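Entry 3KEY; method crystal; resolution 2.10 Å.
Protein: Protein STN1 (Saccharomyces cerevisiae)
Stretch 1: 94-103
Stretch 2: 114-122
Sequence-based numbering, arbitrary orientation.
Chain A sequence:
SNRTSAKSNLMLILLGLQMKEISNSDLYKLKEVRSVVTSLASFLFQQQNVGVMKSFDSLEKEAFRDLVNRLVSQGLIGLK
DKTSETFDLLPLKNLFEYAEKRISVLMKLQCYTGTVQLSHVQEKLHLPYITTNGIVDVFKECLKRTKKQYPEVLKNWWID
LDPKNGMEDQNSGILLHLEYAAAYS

Stretch 1 (94-103) NLFEYAEKRI
Stretch 2 (114-122) GTVQLSHVQ

No hydrogen bond joins the two stretches, although a tyrosine hydroxyl and a guanidinium group both lie at their junction; the contact consists mainly of van der Waals packing and buries 252 Å² summed over both sides. Stretch 1, residues 94-103, is an uninterrupted piece of a longer helix, with phi/psi values near -63/-44. Its backbone hydrogen bonds run from Tyr98 N to Asn94 O (2.9 Å) through Ile103 N to Ala99 O (2.9 Å), each four residues back. Stretch 2 changes form midway: Gly114 to Gln117 are the end of an extended strand (Gly114 -144/145, Thr115 -94/145, Val116 -126/107, Gln117 -83/131), and Leu118 to Gln122 begin a helix. Gln117 occupies the N-cap position, and its carbonyl O receives Val121 N at 3.2 Å and, in a weak bond, His120 N at 3.1 Å.

The two helix axes come no closer than 12.2 Å, and their N-to-C directions differ by 124°. At this spacing the gap is bridged by side chains. The register pairs Tyr98 with Val121, their CA atoms 8.3 Å apart, and Arg102 with Val116, at 8.9 Å between CA atoms. One helical turn along stretch 1 therefore leads from the new helix of stretch 2 back to its strand.

Tyr98 is central. Its CA-to-CB bond points toward stretch 2, and a t rotamer (chi1 179°, chi2 -81°) carries the ring to Val121. Tyr98 OH lies 3.6 Å from Val121 CG2, and Tyr98 CE1 lies 3.7 Å from the same methyl, which approaches the ring obliquely. Val121 is buried, with chi1 178° and its CA-to-CB bond sideways, and its other methyl also takes part: Val121 CG1 is 3.8 Å from Leu95 CD2. The CA-to-CB bond of Leu95 is likewise sideways, but its m,t rotamer (-78°, 167°) brings the end of the side chain nearer. Val121 thus touches Leu95 and Tyr98, about one turn apart on the helix.

The CA-to-CB bond of Arg102 also points toward stretch 2, and the side chain folds through chi angles of 173°, 52°, 55° and 95°. Arg102 NH1 lies 4.0 Å from Val116 CG2, a methyl of a valine with chi1 170° whose CA-to-CB bond is sideways. Thr115 O lies near the plane of the guanidinium, at its edge, but the 3.9 Å from Arg102 NH1 is too long for a hydrogen bond. The CA-to-CB bond of Thr115 points away (chi1 -74°), so Thr115 meets the arginine through its backbone.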

# COMPACT_ATOMS: atom_id res chain seq x y z
N ASN A 94 3.73 8.61 -5.66
CA ASN A 94 3.29 8.85 -7.03
C ASN A 94 2.13 7.91 -7.38
O ASN A 94 1.24 8.28 -8.15
CB ASN A 94 4.43 8.65 -8.03
CG ASN A 94 5.49 9.74 -7.94
OD1 ASN A 94 5.19 10.88 -7.60
ND2 ASN A 94 6.72 9.38 -8.25
N LEU A 95 2.15 6.69 -6.84
CA LEU A 95 1.09 5.72 -7.11
C LEU A 95 -0.21 6.21 -6.49
O LEU A 95 -1.28 6.09 -7.08
CB LEU A 95 1.45 4.35 -6.53
CG LEU A 95 2.45 3.55 -7.37
CD1 LEU A 95 2.98 2.35 -6.59
CD2 LEU A 95 1.75 3.11 -8.65
N PHE A 96 -0.11 6.79 -5.29
CA PHE A 96 -1.29 7.31 -4.61
C PHE A 96 -1.85 8.51 -5.36
O PHE A 96 -3.07 8.65 -5.47
CB PHE A 96 -0.94 7.69 -3.17
CG PHE A 96 -1.42 6.68 -2.17
CD1 PHE A 96 -2.70 6.77 -1.64
CD2 PHE A 96 -0.60 5.62 -1.78
CE1 PHE A 96 -3.18 5.81 -0.74
CE2 PHE A 96 -1.06 4.65 -0.89
CZ PHE A 96 -2.35 4.75 -0.37
N GLU A 97 -0.98 9.39 -5.85
CA GLU A 97 -1.45 10.55 -6.60
C GLU A 97 -2.19 10.04 -7.84
O GLU A 97 -3.30 10.48 -8.12
CB GLU A 97 -0.27 11.43 -7.03
CG GLU A 97 0.00 12.59 -6.08
CD GLU A 97 1.18 13.45 -6.53
OE1 GLU A 97 1.24 13.80 -7.74
OE2 GLU A 97 2.03 13.79 -5.68
N TYR A 98 -1.56 9.11 -8.55
CA TYR A 98 -2.16 8.53 -9.75
C TYR A 98 -3.57 7.95 -9.46
O TYR A 98 -4.52 8.23 -10.19
CB TYR A 98 -1.23 7.44 -10.29
CG TYR A 98 -1.73 6.72 -11.53
CD1 TYR A 98 -2.66 5.68 -11.43
CD2 TYR A 98 -1.25 7.07 -12.79
CE1 TYR A 98 -3.10 5.00 -12.57
CE2 TYR A 98 -1.67 6.39 -13.94
CZ TYR A 98 -2.59 5.36 -13.82
OH TYR A 98 -2.98 4.67 -14.95
N ALA A 99 -3.69 7.15 -8.41
CA ALA A 99 -4.97 6.55 -8.05
C ALA A 99 -6.01 7.62 -7.69
O ALA A 99 -7.15 7.57 -8.15
CB ALA A 99 -4.79 5.58 -6.89
N GLU A 100 -5.62 8.59 -6.87
CA GLU A 100 -6.53 9.67 -6.47
C GLU A 100 -7.09 10.42 -7.69
O GLU A 100 -8.29 10.71 -7.75
CB GLU A 100 -5.82 10.67 -5.57
CG GLU A 100 -5.63 10.23 -4.14
CD GLU A 100 -4.39 10.85 -3.51
OE1 GLU A 100 -4.06 12.00 -3.88
OE2 GLU A 100 -3.75 10.20 -2.66
N LYS A 101 -6.23 10.74 -8.64
CA LYS A 101 -6.64 11.45 -9.85
C LYS A 101 -7.57 10.59 -10.70
O LYS A 101 -8.57 11.07 -11.22
CB LYS A 101 -5.43 11.85 -10.68
CG LYS A 101 -4.60 12.98 -10.07
CD LYS A 101 -3.32 13.21 -10.88
CE LYS A 101 -2.45 14.31 -10.27
NZ LYS A 101 -1.12 14.39 -10.95
N ARG A 102 -7.22 9.31 -10.86
CA ARG A 102 -8.04 8.40 -11.65
C ARG A 102 -9.44 8.30 -11.06
O ARG A 102 -10.43 8.44 -11.77
CB ARG A 102 -7.40 7.01 -11.72
CG ARG A 102 -8.26 5.95 -12.41
CD ARG A 102 -8.73 6.44 -13.76
NE ARG A 102 -7.60 6.84 -14.59
CZ ARG A 102 -6.99 6.05 -15.47
NH1 ARG A 102 -7.41 4.80 -15.66
NH2 ARG A 102 -5.94 6.51 -16.14
N ILE A 103 -9.51 8.04 -9.76
CA ILE A 103 -10.78 7.91 -9.06
C ILE A 103 -11.59 9.21 -9.20
O ILE A 103 -12.79 9.18 -9.45
CB ILE A 103 -10.52 7.60 -7.55
CG1 ILE A 103 -10.04 6.15 -7.40
CG2 ILE A 103 -11.77 7.86 -6.73
CD1 ILE A 103 -9.43 5.86 -6.03
N GLY A 114 -14.65 0.81 -14.69
CA GLY A 114 -13.53 1.25 -15.50
C GLY A 114 -12.30 0.39 -15.28
O GLY A 114 -12.04 -0.09 -14.17
N THR A 115 -11.53 0.18 -16.35
CA THR A 115 -10.33 -0.62 -16.25
C THR A 115 -9.09 0.22 -16.00
O THR A 115 -8.97 1.33 -16.50
CB THR A 115 -10.08 -1.44 -17.53
OG1 THR A 115 -11.01 -2.52 -17.60
CG2 THR A 115 -8.64 -1.97 -17.57
N VAL A 116 -8.18 -0.34 -15.22
CA VAL A 116 -6.89 0.26 -14.94
C VAL A 116 -5.90 -0.83 -15.34
O VAL A 116 -5.79 -1.84 -14.66
CB VAL A 116 -6.72 0.61 -13.45
CG1 VAL A 116 -5.26 1.00 -13.19
CG2 VAL A 116 -7.65 1.76 -13.07
N GLN A 117 -5.22 -0.64 -16.47
CA GLN A 117 -4.25 -1.62 -16.95
C GLN A 117 -2.90 -1.42 -16.26
O GLN A 117 -2.38 -0.31 -16.19
CB GLN A 117 -4.06 -1.48 -18.47
CG GLN A 117 -5.30 -1.80 -19.28
CD GLN A 117 -5.04 -1.79 -20.77
OE1 GLN A 117 -4.04 -2.35 -21.24
NE2 GLN A 117 -5.94 -1.17 -21.53
N LEU A 118 -2.34 -2.52 -15.77
CA LEU A 118 -1.06 -2.49 -15.08
C LEU A 118 0.04 -1.87 -15.95
O LEU A 118 0.80 -1.02 -15.47
CB LEU A 118 -0.66 -3.91 -14.66
CG LEU A 118 0.72 -4.07 -14.01
CD1 LEU A 118 0.79 -3.29 -12.70
CD2 LEU A 118 0.99 -5.56 -13.77
N SER A 119 0.13 -2.29 -17.21
CA SER A 119 1.15 -1.74 -18.11
C SER A 119 1.05 -0.22 -18.23
O SER A 119 2.07 0.46 -18.32
CB SER A 119 1.06 -2.38 -19.50
OG SER A 119 -0.19 -2.10 -20.12
N HIS A 120 -0.17 0.32 -18.23
CA HIS A 120 -0.34 1.77 -18.33
C HIS A 120 0.23 2.46 -17.10
O HIS A 120 0.89 3.49 -17.19
CB HIS A 120 -1.82 2.13 -18.50
CG HIS A 120 -2.40 1.72 -19.81
ND1 HIS A 120 -3.69 2.03 -20.20
CD2 HIS A 120 -1.87 0.99 -20.83
CE1 HIS A 120 -3.93 1.52 -21.39
NE2 HIS A 120 -2.84 0.88 -21.79
N VAL A 121 -0.03 1.88 -15.93
CA VAL A 121 0.48 2.45 -14.69
C VAL A 121 2.00 2.38 -14.67
O VAL A 121 2.66 3.33 -14.24
CB VAL A 121 -0.05 1.70 -13.47
CG1 VAL A 121 0.55 2.29 -12.20
CG2 VAL A 121 -1.58 1.75 -13.44
N GLN A 122 2.56 1.26 -15.11
CA GLN A 122 4.01 1.08 -15.13
C GLN A 122 4.69 2.09 -16.07
O GLN A 122 5.73 2.66 -15.73
CB GLN A 122 4.37 -0.34 -15.56
CG GLN A 122 3.68 -1.41 -14.73
CD GLN A 122 4.01 -2.82 -15.17
OE1 GLN A 122 3.97 -3.14 -16.36
NE2 GLN A 122 4.31 -3.69 -14.21